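Local coordinates for protein CrmK (Actinoalloteichus sp. WH1-2216-6, PDB 5I1V) that is a flavoenzyme with covalently bound FAD, probably acting as an oxidase, involved in recycling shunt products during caerulomycin biosynthesis, at residues Glu49-Gly54 with Asp486-Phe491; Ala238-Leu243 with Gly276-His281; Arg109-Asn114 with Glu214-Pro219; Arg383-Asp388 with Val394-Ser399. One frame throughout, in Å; residues are numbered along the deposited sequence.

Contact 1 of 4, residues Glu49-Gly54 with Asp486-Phe491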
# COMPACT_ATOMS: atom_id res chain seq x y z
N GLU A 49 -8.55 -4.29 33.23
CA GLU A 49 -7.99 -3.08 33.87
C GLU A 49 -8.92 -1.87 33.71
O GLU A 49 -9.20 -1.17 34.71
CB GLU A 49 -6.61 -2.76 33.30
CG GLU A 49 -5.55 -3.78 33.72
CD GLU A 49 -4.24 -3.69 32.90
OE1 GLU A 49 -4.16 -2.94 31.90
OE2 GLU A 49 -3.29 -4.40 33.26
N ALA A 50 -9.37 -1.63 32.48
CA ALA A 50 -10.19 -0.48 32.18
C ALA A 50 -11.54 -0.62 32.87
O ALA A 50 -12.01 0.33 33.53
CB ALA A 50 -10.34 -0.29 30.68
N VAL A 51 -12.11 -1.80 32.85
CA VAL A 51 -13.38 -2.02 33.49
C VAL A 51 -13.28 -1.81 35.02
O VAL A 51 -14.18 -1.25 35.64
CB VAL A 51 -13.95 -3.44 33.22
CG1 VAL A 51 -15.13 -3.72 34.15
CG2 VAL A 51 -14.43 -3.51 31.78
N ALA A 52 -12.20 -2.28 35.61
CA ALA A 52 -12.09 -2.21 37.05
C ALA A 52 -12.17 -0.76 37.54
O ALA A 52 -12.85 -0.45 38.52
CB ALA A 52 -10.80 -2.86 37.53
N ALA A 53 -11.46 0.12 36.86
CA ALA A 53 -11.31 1.49 37.31
C ALA A 53 -12.26 2.42 36.58
O ALA A 53 -12.13 3.61 36.71
CB ALA A 53 -9.88 1.95 37.09
N GLY A 54 -13.21 1.87 35.82
CA GLY A 54 -14.21 2.68 35.16
C GLY A 54 -13.71 3.52 33.98
O GLY A 54 -14.38 4.46 33.60
N ASP A 486 -23.16 -6.96 26.71
CA ASP A 486 -22.47 -5.82 27.31
C ASP A 486 -23.44 -5.05 28.21
O ASP A 486 -23.79 -3.89 27.92
CB ASP A 486 -21.87 -4.90 26.22
CG ASP A 486 -21.03 -3.76 26.79
OD1 ASP A 486 -20.60 -3.85 27.97
OD2 ASP A 486 -20.86 -2.72 26.11
N PRO A 487 -23.88 -5.70 29.32
CA PRO A 487 -24.88 -5.10 30.20
C PRO A 487 -24.41 -3.80 30.86
O PRO A 487 -25.23 -3.03 31.25
CB PRO A 487 -25.10 -6.17 31.29
CG PRO A 487 -23.96 -7.11 31.15
CD PRO A 487 -23.59 -7.09 29.72
N ARG A 488 -23.10 -3.60 31.03
CA ARG A 488 -22.62 -2.36 31.63
C ARG A 488 -22.32 -1.27 30.62
O ARG A 488 -21.93 -0.20 31.01
CB ARG A 488 -21.39 -2.60 32.49
CG ARG A 488 -21.52 -3.75 33.48
CD ARG A 488 -20.16 -4.22 33.93
NE ARG A 488 -19.44 -3.16 34.60
CZ ARG A 488 -19.59 -2.84 35.87
NH1 ARG A 488 -20.44 -3.51 36.65
NH2 ARG A 488 -18.88 -1.85 36.39
N ASN A 489 -22.57 -1.51 29.34
CA ASN A 489 -22.33 -0.50 28.28
C ASN A 489 -20.87 -0.02 28.31
O ASN A 489 -20.59 1.18 28.21
CB ASN A 489 -23.31 0.68 28.35
CG ASN A 489 -23.39 1.48 27.04
OD1 ASN A 489 -23.22 0.95 25.94
ND2 ASN A 489 -23.61 2.78 27.16
N VAL A 490 -19.96 -0.96 28.47
CA VAL A 490 -18.53 -0.69 28.41
C VAL A 490 -18.09 -0.15 27.05
O VAL A 490 -17.22 0.71 26.95
CB VAL A 490 -17.73 -1.95 28.75
CG1 VAL A 490 -16.25 -1.76 28.48
CG2 VAL A 490 -17.92 -2.30 30.22
N PHE A 491 -18.62 -0.75 25.99
CA PHE A 491 -18.26 -0.41 24.64
C PHE A 491 -19.29 0.50 24.03
O PHE A 491 -20.41 0.09 23.74
CB PHE A 491 -18.11 -1.71 23.85
CG PHE A 491 -17.15 -2.66 24.50
CD1 PHE A 491 -15.77 -2.45 24.36
CD2 PHE A 491 -17.59 -3.69 25.29
CE1 PHE A 491 -14.88 -3.30 25.00
CE2 PHE A 491 -16.72 -4.55 25.90
CZ PHE A 491 -15.34 -4.34 25.78
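V51 lays its CG2 methyl against the isopropyl group of V490. The two side chains cross at about a right angle. V51 CG2 is 4.0 Å from V490 CG2 and 4.2 Å from V490 CG1. V51 CG2 stands anti to its carbonyl carbon and beside the backbone N, while the other methyl, CG1, sits anti to the N (chi1 168°). From there CG1 comes within 4.4 Å of NE of R488, obliquely and loosely. The guanidinium of R488 is held elsewhere, through NH1 to the carbonyl of A162. V160 of strand 152-160 touches V51, R488 and F491 alike.

V490 is presented by a well-fixed loop. The chain leaves helix 475-485 at D486 and makes a type I beta turn to N489. The carboxylate of D486 then reaches the backbone beyond the turn. V490 N donates to D486 OD1 at 3.0 Å, on its syn lone pair. F491 N donates nearly straight to D486 OD2 at 3.0 Å, from the syn side and somewhat out of plane. K482 adds a salt bridge to OD2. Across the contact, helix 40-52 ends in a Schellman motif with G54 at C-prime; its G54 N to V51 O bond is weak.

The two segments thus meet almost wholly through methyl groups at this surface. Its chemistry implies a small, non-directional contact, whose place is probably fixed by the polar bonds within the 486-491 loop.

Contact 2 of 4, residues Ala238-Leu243 with Gly276-His281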
# COMPACT_ATOMS: atom_id res chain seq x y z
N ALA A 238 -27.22 18.98 -18.80
CA ALA A 238 -28.03 17.95 -19.46
C ALA A 238 -27.24 16.68 -19.72
O ALA A 238 -27.73 15.56 -19.50
CB ALA A 238 -28.62 18.50 -20.76
N ASP A 239 -26.00 16.81 -20.19
CA ASP A 239 -25.17 15.61 -20.33
C ASP A 239 -24.95 14.91 -18.99
O ASP A 239 -25.03 13.69 -18.93
CB ASP A 239 -23.80 15.92 -20.92
CG ASP A 239 -23.85 16.21 -22.40
OD1 ASP A 239 -24.90 15.91 -23.04
OD2 ASP A 239 -22.83 16.72 -22.93
N TYR A 240 -24.63 15.67 -17.95
CA TYR A 240 -24.44 15.03 -16.65
C TYR A 240 -25.69 14.23 -16.26
O TYR A 240 -25.57 13.05 -15.90
CB TYR A 240 -24.09 16.03 -15.56
CG TYR A 240 -23.95 15.36 -14.21
CD1 TYR A 240 -22.74 14.77 -13.85
CD2 TYR A 240 -25.01 15.31 -13.32
CE1 TYR A 240 -22.60 14.16 -12.63
CE2 TYR A 240 -24.88 14.69 -12.08
CZ TYR A 240 -23.66 14.12 -11.75
OH TYR A 240 -23.46 13.46 -10.55
N VAL A 241 -26.86 14.87 -16.32
CA VAL A 241 -28.13 14.24 -15.91
C VAL A 241 -28.40 12.99 -16.75
O VAL A 241 -28.72 11.91 -16.22
CB VAL A 241 -29.34 15.23 -15.93
CG1 VAL A 241 -30.66 14.51 -15.64
CG2 VAL A 241 -29.13 16.38 -14.92
N ARG A 242 -28.18 13.07 -18.05
CA ARG A 242 -28.44 11.92 -18.90
C ARG A 242 -27.47 10.74 -18.64
O ARG A 242 -27.88 9.59 -18.47
CB ARG A 242 -28.36 12.33 -20.35
CG ARG A 242 -28.67 11.18 -21.28
CD ARG A 242 -30.07 10.67 -21.11
NE ARG A 242 -30.31 9.51 -21.96
CZ ARG A 242 -30.77 9.57 -23.21
NH1 ARG A 242 -31.06 10.74 -23.79
NH2 ARG A 242 -30.94 8.45 -23.89
N LEU A 243 -26.19 11.07 -18.60
CA LEU A 243 -25.15 10.08 -18.29
C LEU A 243 -25.37 9.30 -16.99
O LEU A 243 -25.36 8.08 -16.99
CB LEU A 243 -23.80 10.77 -18.21
CG LEU A 243 -22.67 9.84 -17.77
CD1 LEU A 243 -22.52 8.71 -18.78
CD2 LEU A 243 -21.38 10.61 -17.60
N GLY A 276 -11.56 18.03 -12.83
CA GLY A 276 -11.34 18.00 -14.28
C GLY A 276 -12.02 16.88 -15.07
O GLY A 276 -12.05 16.95 -16.29
N HIS A 277 -12.59 15.87 -14.41
CA HIS A 277 -13.25 14.78 -15.11
C HIS A 277 -14.21 13.99 -14.19
O HIS A 277 -14.14 14.12 -12.98
CB HIS A 277 -12.21 13.88 -15.77
CG HIS A 277 -11.39 13.09 -14.81
ND1 HIS A 277 -10.63 13.67 -13.82
CD2 HIS A 277 -11.23 11.75 -14.67
CE1 HIS A 277 -10.05 12.72 -13.10
NE2 HIS A 277 -10.41 11.55 -13.59
N LEU A 278 -15.15 13.28 -14.79
CA LEU A 278 -15.88 12.16 -14.14
C LEU A 278 -15.13 10.91 -14.53
O LEU A 278 -14.49 10.90 -15.55
CB LEU A 278 -17.29 12.01 -14.68
CG LEU A 278 -18.49 12.86 -14.25
CD1 LEU A 278 -18.18 14.07 -13.43
CD2 LEU A 278 -19.36 13.24 -15.43
N ALA A 279 -15.16 9.86 -13.69
CA ALA A 279 -14.36 8.69 -13.97
C ALA A 279 -15.21 7.45 -13.70
O ALA A 279 -16.05 7.47 -12.83
CB ALA A 279 -13.12 8.69 -13.09
N MET A 280 -15.03 6.41 -14.48
CA MET A 280 -15.67 5.15 -14.16
C MET A 280 -14.72 4.01 -14.39
O MET A 280 -13.91 4.05 -15.32
CB MET A 280 -16.94 4.96 -14.98
CG MET A 280 -17.49 3.54 -14.87
SD MET A 280 -18.93 3.34 -15.90
CE MET A 280 -18.10 2.95 -17.42
N HIS A 281 -14.79 3.01 -13.50
CA HIS A 281 -14.13 1.75 -13.80
C HIS A 281 -15.16 0.63 -13.81
O HIS A 281 -16.13 0.63 -13.06
CB HIS A 281 -12.97 1.45 -12.85
CG HIS A 281 -13.36 1.40 -11.41
ND1 HIS A 281 -13.17 2.46 -10.56
CD2 HIS A 281 -13.94 0.42 -10.68
CE1 HIS A 281 -13.61 2.14 -9.36
NE2 HIS A 281 -14.07 0.91 -9.40
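L278 puts one methyl, CD2, between two residues of helix 237-253. L278 CD2 is 4.0 Å from CD1 of Y240, and L278 CD2 is also 4.0 Å from CD2 of L243. This is the tight part of the contact, and all three residues are buried. The methyl meets the Y240 ring at its edge, near the ring plane, and the two side chains cross at about a right angle. L243 instead runs alongside L278 in the opposite direction. Both helix residues send CG trans to the backbone N, Y240 with chi1 at 178°, which carries ring and isobutyl group off the helix to meet L278. The chi2 of L278, 11°, is nearly eclipsed, so the exact placing of its methyls is strained or doubtful. W232 and L235 also pack on L278, while C270 and L363 touch Y240.

The rest is looser. The nearest CA atoms, those of Y240 and L278, are 9.4 Å apart, so side chains alone bridge the gap. On the helix side turned from the strand, R242 is exposed and bonds through NE to N246.

Strand 277-285 lies between strands 222-231 and 265-271 and runs antiparallel to both. Helix 237-253 connects the two flanking strands, which are parallel to each other. Helix and strand order together are those of a split beta-alpha-beta unit, here within the large antiparallel sheet.

Contact 3 of 4, residues Arg109-Asn114 with Glu214-Pro219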
# COMPACT_ATOMS: atom_id res chain seq x y z
N ARG A 109 -3.99 -11.16 -0.24
CA ARG A 109 -2.75 -11.66 -0.78
C ARG A 109 -2.43 -13.01 -0.19
O ARG A 109 -2.04 -13.89 -0.92
CB ARG A 109 -1.58 -10.71 -0.50
CG ARG A 109 -1.49 -9.57 -1.48
CD ARG A 109 -0.09 -8.99 -1.40
NE ARG A 109 -0.08 -7.99 -0.38
CZ ARG A 109 -0.16 -6.68 -0.62
NH1 ARG A 109 -0.21 -6.20 -1.87
NH2 ARG A 109 -0.16 -5.83 0.41
N VAL A 110 -2.62 -13.17 1.11
CA VAL A 110 -2.36 -14.46 1.75
C VAL A 110 -3.30 -15.58 1.25
O VAL A 110 -2.87 -16.69 0.93
CB VAL A 110 -2.47 -14.35 3.28
CG1 VAL A 110 -2.34 -15.71 3.93
CG2 VAL A 110 -1.34 -13.44 3.80
N LEU A 111 -4.60 -15.31 1.28
CA LEU A 111 -5.61 -16.26 0.86
C LEU A 111 -5.42 -16.67 -0.58
O LEU A 111 -5.45 -17.86 -0.89
CB LEU A 111 -7.02 -15.71 1.02
CG LEU A 111 -7.48 -15.57 2.45
CD1 LEU A 111 -8.98 -15.24 2.51
CD2 LEU A 111 -7.15 -16.78 3.30
N TYR A 112 -5.15 -15.71 -1.45
CA TYR A 112 -5.10 -15.98 -2.83
C TYR A 112 -3.82 -16.69 -3.23
O TYR A 112 -3.88 -17.71 -3.87
CB TYR A 112 -5.29 -14.69 -3.67
CG TYR A 112 -5.46 -15.11 -5.10
CD1 TYR A 112 -6.62 -15.71 -5.54
CD2 TYR A 112 -4.39 -15.04 -6.00
CE1 TYR A 112 -6.76 -16.15 -6.85
CE2 TYR A 112 -4.51 -15.47 -7.30
CZ TYR A 112 -5.68 -16.02 -7.75
OH TYR A 112 -5.73 -16.45 -9.07
N LYS A 113 -2.66 -16.20 -2.83
CA LYS A 113 -1.42 -16.83 -3.30
C LYS A 113 -1.27 -18.23 -2.68
O LYS A 113 -0.85 -19.17 -3.34
CB LYS A 113 -0.21 -15.97 -3.02
CG LYS A 113 -0.23 -14.65 -3.79
CD LYS A 113 1.09 -13.92 -3.67
CE LYS A 113 0.96 -12.50 -4.17
NZ LYS A 113 2.33 -11.91 -4.31
N ASN A 114 -1.64 -18.38 -1.42
CA ASN A 114 -1.43 -19.67 -0.76
C ASN A 114 -2.48 -20.75 -1.03
O ASN A 114 -2.17 -21.96 -0.98
CB ASN A 114 -1.27 -19.47 0.73
CG ASN A 114 0.01 -18.75 1.05
OD1 ASN A 114 1.09 -19.31 0.93
ND2 ASN A 114 -0.10 -17.51 1.45
N GLU A 214 -10.92 -25.46 -0.88
CA GLU A 214 -12.37 -25.54 -1.04
C GLU A 214 -13.16 -24.76 0.01
O GLU A 214 -14.38 -24.66 -0.10
CB GLU A 214 -12.81 -26.99 -1.00
CG GLU A 214 -12.66 -27.70 -2.33
CD GLU A 214 -11.24 -28.13 -2.57
OE1 GLU A 214 -10.69 -28.80 -1.67
OE2 GLU A 214 -10.69 -27.81 -3.66
N ALA A 215 -12.48 -24.24 1.04
CA ALA A 215 -13.17 -23.66 2.17
C ALA A 215 -13.69 -22.25 1.90
O ALA A 215 -14.61 -21.80 2.58
CB ALA A 215 -12.29 -23.71 3.41
N LEU A 216 -13.20 -21.59 0.87
CA LEU A 216 -13.72 -20.29 0.42
C LEU A 216 -13.78 -20.28 -1.09
O LEU A 216 -13.09 -21.08 -1.74
CB LEU A 216 -12.82 -19.14 0.92
CG LEU A 216 -12.98 -18.58 2.35
CD1 LEU A 216 -11.92 -17.56 2.70
CD2 LEU A 216 -14.36 -18.04 2.66
N PRO A 217 -14.57 -19.37 -1.68
CA PRO A 217 -14.69 -19.38 -3.14
C PRO A 217 -13.43 -18.98 -3.88
O PRO A 217 -12.59 -18.25 -3.34
CB PRO A 217 -15.80 -18.37 -3.44
CG PRO A 217 -16.24 -17.78 -2.14
CD PRO A 217 -15.48 -18.43 -1.02
N ARG A 218 -13.28 -19.51 -5.10
CA ARG A 218 -12.19 -19.14 -5.98
C ARG A 218 -12.68 -17.99 -6.80
O ARG A 218 -13.70 -18.14 -7.43
CB ARG A 218 -11.87 -20.29 -6.94
CG ARG A 218 -11.11 -21.42 -6.30
CD ARG A 218 -10.69 -22.43 -7.36
NE ARG A 218 -10.89 -23.76 -6.82
CZ ARG A 218 -10.04 -24.39 -6.02
NH1 ARG A 218 -8.89 -23.80 -5.67
NH2 ARG A 218 -10.33 -25.61 -5.56
N PRO A 219 -11.97 -16.86 -6.82
CA PRO A 219 -12.51 -15.79 -7.71
C PRO A 219 -12.33 -16.16 -9.19
O PRO A 219 -11.62 -17.13 -9.49
CB PRO A 219 -11.65 -14.60 -7.35
CG PRO A 219 -10.30 -15.21 -6.98
CD PRO A 219 -10.63 -16.53 -6.34
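With chi1 at -170°, the ring of Y112 is carried away from the backbone N of its helix and comes up against the P219 ring. L111, with chi1 at -71°, turns its isobutyl group the other way, toward L216. Y112 CE1 is 3.7 Å from P219 CG and 3.9 Å from P219 CD. The proline carbons approach the ring at a slant. The methyls of the leucines also meet closely, L111 CD1 lying 3.7 Å from L216 CD1. All four residues are buried.

Helix 104-115 belongs to the FAD-binding domain of this PCMH-type flavoenzyme. The 214-219 segment leads from the end of a short, weakly bonded helix to strand 222-231 of the eight-stranded sheet. F96 of strand 95-99 packs on both leucines. W319 touches P219 and meets the ring of Y112 with the planes about 60° apart. Replacing Y112 by a serine would probably open a gap beside P219 and leave W319 without its aromatic neighbour.

N114 bonds back along its own helix, with ND2 2.9 Å from V110 O on a carbonyl lone pair. Its OD1 bonds to Y38 and S83 of the second subunit.

Contact 4 of 4, residues Arg383-Asp388 with Val394-Ser399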
# COMPACT_ATOMS: atom_id res chain seq x y z
N ARG A 383 -25.75 -11.51 -5.68
CA ARG A 383 -25.70 -12.53 -4.64
C ARG A 383 -25.97 -11.97 -3.22
O ARG A 383 -26.47 -12.69 -2.33
CB ARG A 383 -24.35 -13.22 -4.75
CG ARG A 383 -24.13 -14.38 -3.81
CD ARG A 383 -25.00 -15.55 -4.13
NE ARG A 383 -25.72 -15.95 -2.92
CZ ARG A 383 -26.22 -17.16 -2.67
NH1 ARG A 383 -26.08 -18.16 -3.54
NH2 ARG A 383 -26.87 -17.37 -1.52
N VAL A 384 -25.75 -10.68 -3.02
CA VAL A 384 -26.08 -10.06 -1.75
C VAL A 384 -27.57 -10.27 -1.44
O VAL A 384 -27.97 -10.56 -0.29
CB VAL A 384 -25.75 -8.56 -1.77
CG1 VAL A 384 -26.32 -7.84 -0.55
CG2 VAL A 384 -24.27 -8.32 -1.94
N ASN A 385 -28.40 -10.23 -2.48
CA ASN A 385 -29.84 -10.21 -2.25
C ASN A 385 -30.53 -11.54 -2.48
O ASN A 385 -31.74 -11.56 -2.65
CB ASN A 385 -30.51 -9.12 -3.09
CG ASN A 385 -30.12 -7.73 -2.62
OD1 ASN A 385 -29.86 -7.51 -1.41
ND2 ASN A 385 -30.05 -6.81 -3.54
N THR A 386 -29.79 -12.64 -2.45
CA THR A 386 -30.40 -13.97 -2.62
C THR A 386 -30.27 -14.81 -1.36
O THR A 386 -30.62 -15.99 -1.35
CB THR A 386 -29.76 -14.74 -3.81
OG1 THR A 386 -28.37 -14.96 -3.56
CG2 THR A 386 -29.94 -13.97 -5.10
N VAL A 387 -29.74 -14.21 -0.30
CA VAL A 387 -29.63 -14.89 0.97
C VAL A 387 -30.95 -14.68 1.67
O VAL A 387 -31.68 -13.74 1.38
CB VAL A 387 -28.50 -14.34 1.87
CG1 VAL A 387 -27.16 -14.43 1.19
CG2 VAL A 387 -28.76 -12.90 2.26
N ASP A 388 -31.22 -15.55 2.63
CA ASP A 388 -32.27 -15.31 3.58
C ASP A 388 -31.89 -14.07 4.41
O ASP A 388 -30.97 -14.18 5.24
CB ASP A 388 -32.37 -16.55 4.47
CG ASP A 388 -33.44 -16.41 5.54
OD1 ASP A 388 -34.10 -15.34 5.56
OD2 ASP A 388 -33.59 -17.35 6.37
N VAL A 394 -27.09 -7.49 8.76
CA VAL A 394 -26.96 -6.43 7.75
C VAL A 394 -28.27 -6.16 7.01
O VAL A 394 -28.91 -7.12 6.53
CB VAL A 394 -25.91 -6.76 6.66
CG1 VAL A 394 -25.71 -5.55 5.75
CG2 VAL A 394 -24.59 -7.13 7.25
N PRO A 395 -28.66 -4.88 6.87
CA PRO A 395 -29.78 -4.57 5.97
C PRO A 395 -29.50 -5.07 4.57
O PRO A 395 -28.37 -5.02 4.09
CB PRO A 395 -29.80 -3.03 5.95
CG PRO A 395 -29.32 -2.67 7.30
CD PRO A 395 -28.20 -3.63 7.54
N ARG A 396 -30.51 -5.58 3.91
CA ARG A 396 -30.34 -5.95 2.54
C ARG A 396 -31.46 -5.33 1.72
O ARG A 396 -32.44 -4.89 2.28
CB ARG A 396 -30.25 -7.46 2.44
CG ARG A 396 -28.84 -7.92 2.85
CD ARG A 396 -28.71 -9.40 2.81
NE ARG A 396 -27.76 -9.92 3.77
CZ ARG A 396 -26.65 -10.60 3.48
NH1 ARG A 396 -26.30 -10.85 2.24
NH2 ARG A 396 -25.91 -11.07 4.46
N GLY A 397 -31.34 -5.32 0.42
CA GLY A 397 -32.40 -4.76 -0.40
C GLY A 397 -31.91 -3.70 -1.35
O GLY A 397 -32.54 -3.45 -2.37
N ALA A 398 -30.80 -3.05 -1.02
CA ALA A 398 -30.22 -2.07 -1.95
C ALA A 398 -29.78 -2.73 -3.25
O ALA A 398 -29.26 -3.85 -3.26
CB ALA A 398 -29.06 -1.33 -1.29
N SER A 399 -29.99 -2.03 -4.34
CA SER A 399 -29.51 -2.43 -5.65
C SER A 399 -28.19 -1.77 -5.95
O SER A 399 -27.42 -2.26 -6.76
CB SER A 399 -30.51 -1.97 -6.74
OG SER A 399 -31.75 -2.59 -6.54
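Strands 374-379 and 400-408 are antiparallel neighbours in the large sheet, and this contact ties together the long loop of the hairpin they form. Three hydrogen bonds do so, and R396 gives the first. Its chain is extended from CG to NE and crosses to the 3-10 turn at V384. R396 NH1 is 3.0 Å from V384 O, close to the guanidinium plane and on a carbonyl lone pair, with an N-H...O angle of 160°. The carbonyl thus meets the guanidinium at its edge.

V387 takes one face of the same group. Its CG2 methyl sits between the backbone N and the carbonyl carbon, and from there it rests 3.2 Å from R396 NH1 and 3.4 Å from R396 CZ, a tight fit. NH2 of R396 turns to D150 in a salt bridge and to T392 in a hydrogen bond. A leucine in place of R396 would probably leave V384 O and the charge of D150 without their mates and let the loop shift. V384 is near the flavin site, its side chain about 6 Å from that of the FAD-binding residue Y138.

N385 supplies the other two bonds, through both ends of its amide. That amide is turned 71° from the guanidinium plane. N385 OD1 accepts from G397 N at 3.2 Å in a bent bond, with the donor above the carbonyl plane. N385 ND2 gives to A398 O at 3.1 Å in a nearly straight bond, and that oxygen lies in the plane of the N385 amide.

In the fold
From the N terminus, helix 40-52 opens contact 1, which closes only at 486-491, near the C terminus. It ties the FAD-binding domain to the berberine-like C-terminal region, and the other three contacts nest inside it. They follow in series, without crossing. Contact 3 closes first, joining helix 104-115 of the FAD-binding domain to the segment that leads into the large antiparallel sheet. Contact 2 comes next and packs helix 237-253 on strand 277-285 of that sheet. Contact 4 closes a short loop within the long connection between strands 374-379 and 400-408. Contacts 1 and 2 lie on opposite sides of the chain's centre, and the nearest atoms of contacts 3 and 4 are about 9 Å apart.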